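Local structure of putative nucleoprotein (Infectious salmon anemia virus, 4EWC) at residues R237-R240 and S241-R244; T252-S255 and I256-C260; R469-S472 and N473-A476. The protein encapsidates the negative-strand viral RNA, protecting it from nucleases and forming the ribonucleoprotein that serves as template for transcription and replication. All coordinates share one frame; numbering follows the deposited sequence.

Contact 1: residues R237-R240 and S241-R244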
loop_
_atom_site.group_PDB
_atom_site.type_symbol
_atom_site.label_atom_id
_atom_site.label_comp_id
_atom_site.label_asym_id
_atom_site.label_seq_id
_atom_site.Cartn_x
_atom_site.Cartn_y
_atom_site.Cartn_z
ATOM N N ARG A 237 -14.574 10.713 -39.530
ATOM C CA ARG A 237 -14.191 11.534 -38.393
ATOM C C ARG A 237 -14.775 12.955 -38.477
ATOM O O ARG A 237 -15.169 13.390 -39.559
ATOM C CB ARG A 237 -12.670 11.542 -38.238
ATOM C CG ARG A 237 -11.936 12.128 -39.406
ATOM C CD ARG A 237 -10.445 11.996 -39.231
ATOM N NE ARG A 237 -9.771 12.667 -40.334
ATOM C CZ ARG A 237 -8.461 12.814 -40.446
ATOM N NH1 ARG A 237 -7.636 12.334 -39.519
ATOM N NH2 ARG A 237 -7.982 13.439 -41.503
ATOM N N PRO A 238 -14.847 13.672 -37.335
ATOM C CA PRO A 238 -15.513 14.978 -37.386
ATOM C C PRO A 238 -14.808 15.935 -38.349
ATOM O O PRO A 238 -13.597 15.785 -38.596
ATOM C CB PRO A 238 -15.409 15.498 -35.942
ATOM C CG PRO A 238 -15.101 14.296 -35.111
ATOM C CD PRO A 238 -14.290 13.398 -35.995
ATOM N N LYS A 239 -15.575 16.875 -38.907
ATOM C CA LYS A 239 -15.028 17.880 -39.810
ATOM C C LYS A 239 -14.528 19.056 -38.987
ATOM O O LYS A 239 -14.849 19.177 -37.809
ATOM C CB LYS A 239 -16.094 18.359 -40.789
ATOM C CG LYS A 239 -16.680 17.289 -41.719
ATOM C CD LYS A 239 -15.665 16.820 -42.755
ATOM C CE LYS A 239 -15.372 15.325 -42.580
ATOM N NZ LYS A 239 -14.548 14.729 -43.674
ATOM N N ARG A 240 -13.747 19.923 -39.615
ATOM C CA ARG A 240 -13.253 21.128 -38.964
ATOM C C ARG A 240 -14.363 21.958 -38.322
ATOM O O ARG A 240 -14.159 22.569 -37.256
ATOM C CB ARG A 240 -12.441 21.981 -39.948
ATOM C CG ARG A 240 -12.314 23.462 -39.578
ATOM C CD ARG A 240 -11.040 23.760 -38.812
ATOM N NE ARG A 240 -11.034 25.129 -38.257
ATOM C CZ ARG A 240 -10.197 26.102 -38.625
ATOM N NH1 ARG A 240 -9.260 25.890 -39.551
ATOM N NH2 ARG A 240 -10.284 27.285 -38.049
ATOM N N SER A 241 -15.537 21.978 -38.955
ATOM C CA SER A 241 -16.636 22.807 -38.457
ATOM C C SER A 241 -17.337 22.141 -37.297
ATOM O O SER A 241 -17.967 22.810 -36.481
ATOM C CB SER A 241 -17.640 23.163 -39.572
ATOM O OG SER A 241 -18.236 22.011 -40.115
ATOM N N ASP A 242 -17.215 20.823 -37.223
ATOM C CA ASP A 242 -17.848 20.064 -36.152
ATOM C C ASP A 242 -17.223 20.385 -34.785
ATOM O O ASP A 242 -17.930 20.442 -33.777
ATOM C CB ASP A 242 -17.771 18.562 -36.457
ATOM C CG ASP A 242 -18.654 18.164 -37.625
ATOM O OD1 ASP A 242 -19.724 18.795 -37.789
ATOM O OD2 ASP A 242 -18.286 17.228 -38.379
ATOM N N TYR A 243 -15.908 20.613 -34.776
ATOM C CA TYR A 243 -15.165 20.889 -33.547
ATOM C C TYR A 243 -15.376 22.310 -32.989
ATOM O O TYR A 243 -15.614 23.256 -33.735
ATOM C CB TYR A 243 -13.668 20.715 -33.785
ATOM C CG TYR A 243 -13.212 19.337 -34.176
ATOM C CD1 TYR A 243 -13.400 18.259 -33.323
ATOM C CD2 TYR A 243 -12.534 19.122 -35.375
ATOM C CE1 TYR A 243 -12.964 16.985 -33.670
ATOM C CE2 TYR A 243 -12.078 17.855 -35.727
ATOM C CZ TYR A 243 -12.297 16.791 -34.873
ATOM O OH TYR A 243 -11.860 15.536 -35.209
ATOM N N ARG A 244 -15.257 22.440 -31.671
ATOM C CA ARG A 244 -15.127 23.738 -31.028
ATOM C C ARG A 244 -13.664 24.156 -31.000
ATOM O O ARG A 244 -12.807 23.441 -30.464
ATOM C CB ARG A 244 -15.681 23.715 -29.608
ATOM C CG ARG A 244 -17.143 23.342 -29.538
ATOM C CD ARG A 244 -17.638 23.489 -28.126
ATOM N NE ARG A 244 -18.958 22.891 -27.963
ATOM C CZ ARG A 244 -19.516 22.640 -26.788
ATOM N NH1 ARG A 244 -18.875 22.926 -25.663
ATOM N NH2 ARG A 244 -20.709 22.094 -26.738
HETATM O O HOH W 1 -11.202 15.146 -37.537
#
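Pro-238 lies over one face of the Tyr-243 ring, and a water lies in the ring plane at its hydroxyl edge. The face contact is a CH-pi interaction: Pro-238 CB stands 4.0 Å from the centroid of the Tyr-243 ring, 30° off its normal. Displaced toward the phenol end, it has Tyr-243 CZ as its nearest ring atom, at 3.5 Å. The edge is tied back to the same proline, because the water accepts from Tyr-243 OH (2.5 Å) and donates to Pro-238 O (2.7 Å). Face packing and water bridge together probably limit how the ring can turn. Between the two residues lies a type I beta-turn, residues 239-242, with Arg-240 and Ser-241 both in helical backbone conformation and Asp-242 N donating to Lys-239 O at 2.9 Å. Asp-242 returns a second bond: Lys-239 N meets OD2 at 2.8 Å and 170°, on the anti side of the carboxylate. With CG beside its own backbone N (chi1 -69°), the carboxylate folds back over the turn to receive that N-H. Residues 237-240 probably form a nuclear localization signal, as in a near-identical protein; at the turn Lys-239, Arg-240 and the following Ser-241 are exposed. The loop follows helix 226-236; Arg-237 makes a salt bridge to Glu-253 of helix 253-269, while Asp-242 and Tyr-243 rest on Leu-149 and Asn-146 of helix 142-162.

Contact 2: residues T252-S255 and I256-C260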
loop_
_atom_site.group_PDB
_atom_site.type_symbol
_atom_site.label_atom_id
_atom_site.label_comp_id
_atom_site.label_asym_id
_atom_site.label_seq_id
_atom_site.Cartn_x
_atom_site.Cartn_y
_atom_site.Cartn_z
ATOM N N THR A 252 -6.889 22.379 -37.723
ATOM C CA THR A 252 -7.586 21.805 -38.863
ATOM C C THR A 252 -8.242 20.475 -38.478
ATOM O O THR A 252 -8.153 20.048 -37.318
ATOM C CB THR A 252 -6.639 21.621 -40.058
ATOM O OG1 THR A 252 -5.624 20.671 -39.719
ATOM C CG2 THR A 252 -5.988 22.948 -40.430
ATOM N N GLU A 253 -8.922 19.855 -39.444
ATOM C CA GLU A 253 -9.556 18.566 -39.230
ATOM C C GLU A 253 -8.503 17.528 -38.849
ATOM O O GLU A 253 -8.635 16.841 -37.845
ATOM C CB GLU A 253 -10.317 18.089 -40.473
ATOM C CG GLU A 253 -10.720 16.610 -40.366
ATOM C CD GLU A 253 -11.388 16.040 -41.601
ATOM O OE1 GLU A 253 -12.007 16.807 -42.362
ATOM O OE2 GLU A 253 -11.303 14.806 -41.798
ATOM N N SER A 254 -7.467 17.430 -39.676
ATOM C CA SER A 254 -6.334 16.548 -39.437
ATOM C C SER A 254 -5.709 16.840 -38.078
ATOM O O SER A 254 -5.426 15.922 -37.293
ATOM C CB SER A 254 -5.299 16.741 -40.537
ATOM O OG SER A 254 -4.108 16.036 -40.259
ATOM N N SER A 255 -5.513 18.122 -37.809
ATOM C CA SER A 255 -4.863 18.607 -36.595
ATOM C C SER A 255 -5.551 18.120 -35.329
ATOM O O SER A 255 -4.903 17.627 -34.401
ATOM C CB SER A 255 -4.807 20.152 -36.619
ATOM O OG SER A 255 -4.852 20.727 -35.315
ATOM N N ILE A 256 -6.867 18.255 -35.298
ATOM C CA ILE A 256 -7.626 17.882 -34.118
ATOM C C ILE A 256 -7.729 16.358 -34.005
ATOM O O ILE A 256 -7.576 15.796 -32.913
ATOM C CB ILE A 256 -9.001 18.587 -34.117
ATOM C CG1 ILE A 256 -8.769 20.102 -34.175
ATOM C CG2 ILE A 256 -9.802 18.216 -32.893
ATOM C CD1 ILE A 256 -10.016 20.923 -34.129
ATOM N N SER A 257 -7.960 15.704 -35.144
ATOM C CA SER A 257 -7.941 14.260 -35.213
ATOM C C SER A 257 -6.655 13.759 -34.526
ATOM O O SER A 257 -6.705 12.953 -33.605
ATOM C CB SER A 257 -8.003 13.786 -36.670
ATOM O OG SER A 257 -8.272 12.379 -36.747
ATOM N N ASN A 258 -5.517 14.301 -34.941
ATOM C CA ASN A 258 -4.254 13.940 -34.331
ATOM C C ASN A 258 -4.176 14.198 -32.814
ATOM O O ASN A 258 -3.616 13.392 -32.071
ATOM C CB ASN A 258 -3.080 14.560 -35.096
ATOM C CG ASN A 258 -2.984 14.034 -36.523
ATOM O OD1 ASN A 258 -3.578 13.008 -36.847
ATOM N ND2 ASN A 258 -2.244 14.730 -37.377
ATOM N N GLN A 259 -4.759 15.288 -32.339
ATOM C CA GLN A 259 -4.803 15.513 -30.896
ATOM C C GLN A 259 -5.572 14.396 -30.175
ATOM O O GLN A 259 -5.105 13.869 -29.170
ATOM C CB GLN A 259 -5.426 16.878 -30.576
ATOM C CG GLN A 259 -4.583 18.048 -30.988
ATOM C CD GLN A 259 -5.266 19.376 -30.706
ATOM O OE1 GLN A 259 -6.407 19.591 -31.109
ATOM N NE2 GLN A 259 -4.576 20.271 -30.014
ATOM N N CYS A 260 -6.744 14.053 -30.702
ATOM C CA CYS A 260 -7.556 12.961 -30.186
ATOM C C CYS A 260 -6.846 11.606 -30.240
ATOM O O CYS A 260 -6.892 10.809 -29.289
ATOM C CB CYS A 260 -8.877 12.878 -30.977
ATOM S SG CYS A 260 -9.973 14.337 -30.794
#
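Ser-254 O receives the shortest polar bond between the two segments, from Asn-258 N at 2.9 Å, and at 168° it is nearly straight. The same carbonyl lies under the side chain of Asn-258, whose CG is 3.2 Å from Ser-254 O because chi1 (-63°) sets it beside the backbone N, back along the helix. The amide makes no hydrogen bond to that oxygen; the angle is poor. Three more bonds of the same i to i+4 kind flank this one: Ser-257 N to Glu-253 O, Gln-259 N to Ser-255 O, and Ile-256 N to Thr-252 O at 3.0 Å. Ile-256 also packs over the last of these acceptors, with CG1 3.2 Å from Thr-252 O, and its CD1 reaches on to the ring of Tyr-243 in the preceding loop. Gln-259 reaches back more loosely, its CG 3.5 Å from Ser-255 O. Farther round the helix, Ser-257 and Cys-260 turn to Phe-150 of helix 142-162, and Asn-258 and Gln-259 meet His-307. At the start of the ladder Thr-252 uses its side chain: OG1 accepts from Ser-255 N at 3.2 Å and 154°, occupying an N-H that has no preceding helical carbonyl to bind. Extended backbone angles at Thr-252, followed by helical ones from Glu-253 onward, complete the evidence for a classic threonine N-cap opening helix 253-269.

Contact 3: residues R469-S472 and N473-A476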
loop_
_atom_site.group_PDB
_atom_site.type_symbol
_atom_site.label_atom_id
_atom_site.label_comp_id
_atom_site.label_asym_id
_atom_site.label_seq_id
_atom_site.Cartn_x
_atom_site.Cartn_y
_atom_site.Cartn_z
ATOM N N ARG A 469 -0.941 -5.610 -7.888
ATOM C CA ARG A 469 -0.241 -4.402 -7.470
ATOM C C ARG A 469 1.286 -4.471 -7.691
ATOM O O ARG A 469 1.992 -3.446 -7.669
ATOM C CB ARG A 469 -0.605 -4.092 -6.014
ATOM C CG ARG A 469 0.498 -3.577 -5.130
ATOM C CD ARG A 469 0.080 -3.533 -3.662
ATOM N NE ARG A 469 -0.809 -2.417 -3.335
ATOM C CZ ARG A 469 -0.410 -1.310 -2.710
ATOM N NH1 ARG A 469 0.860 -1.168 -2.353
ATOM N NH2 ARG A 469 -1.284 -0.350 -2.434
ATOM N N TYR A 470 1.798 -5.682 -7.928
ATOM C CA TYR A 470 3.221 -5.858 -8.253
ATOM C C TYR A 470 3.469 -6.450 -9.640
ATOM O O TYR A 470 2.968 -7.513 -9.980
ATOM C CB TYR A 470 3.963 -6.673 -7.190
ATOM C CG TYR A 470 3.817 -6.136 -5.791
ATOM C CD1 TYR A 470 4.591 -5.083 -5.350
ATOM C CD2 TYR A 470 2.897 -6.694 -4.908
ATOM C CE1 TYR A 470 4.459 -4.592 -4.070
ATOM C CE2 TYR A 470 2.763 -6.214 -3.631
ATOM C CZ TYR A 470 3.550 -5.155 -3.219
ATOM O OH TYR A 470 3.417 -4.666 -1.951
ATOM N N ARG A 471 4.257 -5.720 -10.415
ATOM C CA ARG A 471 4.778 -6.139 -11.704
ATOM C C ARG A 471 5.539 -7.467 -11.557
ATOM O O ARG A 471 5.500 -8.318 -12.439
ATOM C CB ARG A 471 5.715 -5.042 -12.243
ATOM C CG ARG A 471 6.615 -5.444 -13.414
ATOM C CD ARG A 471 5.806 -5.801 -14.649
ATOM N NE ARG A 471 6.627 -6.242 -15.783
ATOM C CZ ARG A 471 6.778 -7.516 -16.156
ATOM N NH1 ARG A 471 6.182 -8.492 -15.483
ATOM N NH2 ARG A 471 7.532 -7.818 -17.204
ATOM N N SER A 472 6.207 -7.644 -10.424
ATOM C CA SER A 472 6.966 -8.856 -10.170
ATOM C C SER A 472 6.111 -10.135 -10.168
ATOM O O SER A 472 6.551 -11.180 -10.657
ATOM C CB SER A 472 7.789 -8.723 -8.879
ATOM O OG SER A 472 7.032 -8.143 -7.830
ATOM N N ASN A 473 4.893 -10.031 -9.639
ATOM C CA ASN A 473 3.937 -11.139 -9.611
ATOM C C ASN A 473 3.313 -11.446 -10.983
ATOM O O ASN A 473 2.596 -12.426 -11.152
ATOM C CB ASN A 473 2.827 -10.857 -8.592
ATOM C CG ASN A 473 3.322 -10.907 -7.154
ATOM O OD1 ASN A 473 4.326 -11.567 -6.862
ATOM N ND2 ASN A 473 2.625 -10.208 -6.247
ATOM N N ILE A 474 3.609 -10.617 -11.971
ATOM C CA ILE A 474 3.054 -10.792 -13.301
ATOM C C ILE A 474 3.944 -11.697 -14.128
ATOM O O ILE A 474 5.115 -11.390 -14.343
ATOM C CB ILE A 474 2.894 -9.420 -14.026
ATOM C CG1 ILE A 474 1.735 -8.632 -13.400
ATOM C CG2 ILE A 474 2.706 -9.620 -15.532
ATOM C CD1 ILE A 474 1.573 -7.228 -13.924
ATOM N N LYS A 475 3.389 -12.808 -14.604
ATOM C CA LYS A 475 4.194 -13.789 -15.349
ATOM C C LYS A 475 4.202 -13.548 -16.869
ATOM O O LYS A 475 5.116 -13.967 -17.561
ATOM C CB LYS A 475 3.774 -15.229 -15.001
ATOM C CG LYS A 475 3.736 -15.544 -13.498
ATOM C CD LYS A 475 4.948 -14.936 -12.781
ATOM C CE LYS A 475 4.963 -15.248 -11.281
ATOM N NZ LYS A 475 6.168 -14.638 -10.620
ATOM N N ALA A 476 3.188 -12.860 -17.384
ATOM C CA ALA A 476 3.131 -12.565 -18.814
ATOM C C ALA A 476 4.235 -11.592 -19.219
ATOM O O ALA A 476 4.765 -10.861 -18.387
ATOM C CB ALA A 476 1.765 -12.003 -19.191
#
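Backbone bonds between Arg-471 and Ile-474, and between Tyr-470 and Asn-473, define two overlapping beta-turns. Ile-474 N donates to Arg-471 O at 3.0 Å and 152°. Asn-473 N to Tyr-470 O is weak, at 3.2 Å. A further weak bond comes from a side chain, Lys-475 NZ reaching back to Ser-472 O at 3.5 Å.

Among the flat groups, the Asn-473 amide runs alongside the Tyr-470 ring with the planes 80° apart, and ND2 is 3.8 Å from Tyr-470 CD2. That amide nitrogen is held by Glu-468, and Tyr-470 OH bonds to Val-582 N of the second subunit. One ring face is covered by Arg-469 CG, 3.7 Å above its centre.

In the remaining packing, a bend at chi2 (64°) swings the Arg-471 chain across Ile-474 at about a right angle. NH1 lies 3.7 Å from Ile-474 CG2, and Ile-474 O sits at the guanidinium edge, 3.3 Å from Arg-471 NH1. Ile-474 itself rests on Phe-275.

With one firm bond and two weak ones, the two turns probably depend on their surroundings as well: Glu-468 accepts from Asn-473 ND2, and the phenol carries the loop into the subunit interface.

How the contacts relate
Following the chain, contact 1 comes first, turning back on itself directly after helix 226-236. Contact 2 opens eight residues later, at the start of helix 253-269. Nothing nests or crosses: the three follow in series. Contacts 1 and 2 nonetheless touch, their centres about 9 Å apart, with a probable hydrogen bond from Arg-237 NH1 to Ser-257 OG, so the loop 237-252 is closed onto the helix it leads to, beside helix 142-162. Contact 3, between helix 457-463 and strand 488-491, lies on the opposite side of the chain's centre, its nearest atoms about 25 Å from contact 2; it joins its loop to helix 272-275 through Phe-275 and to the second subunit.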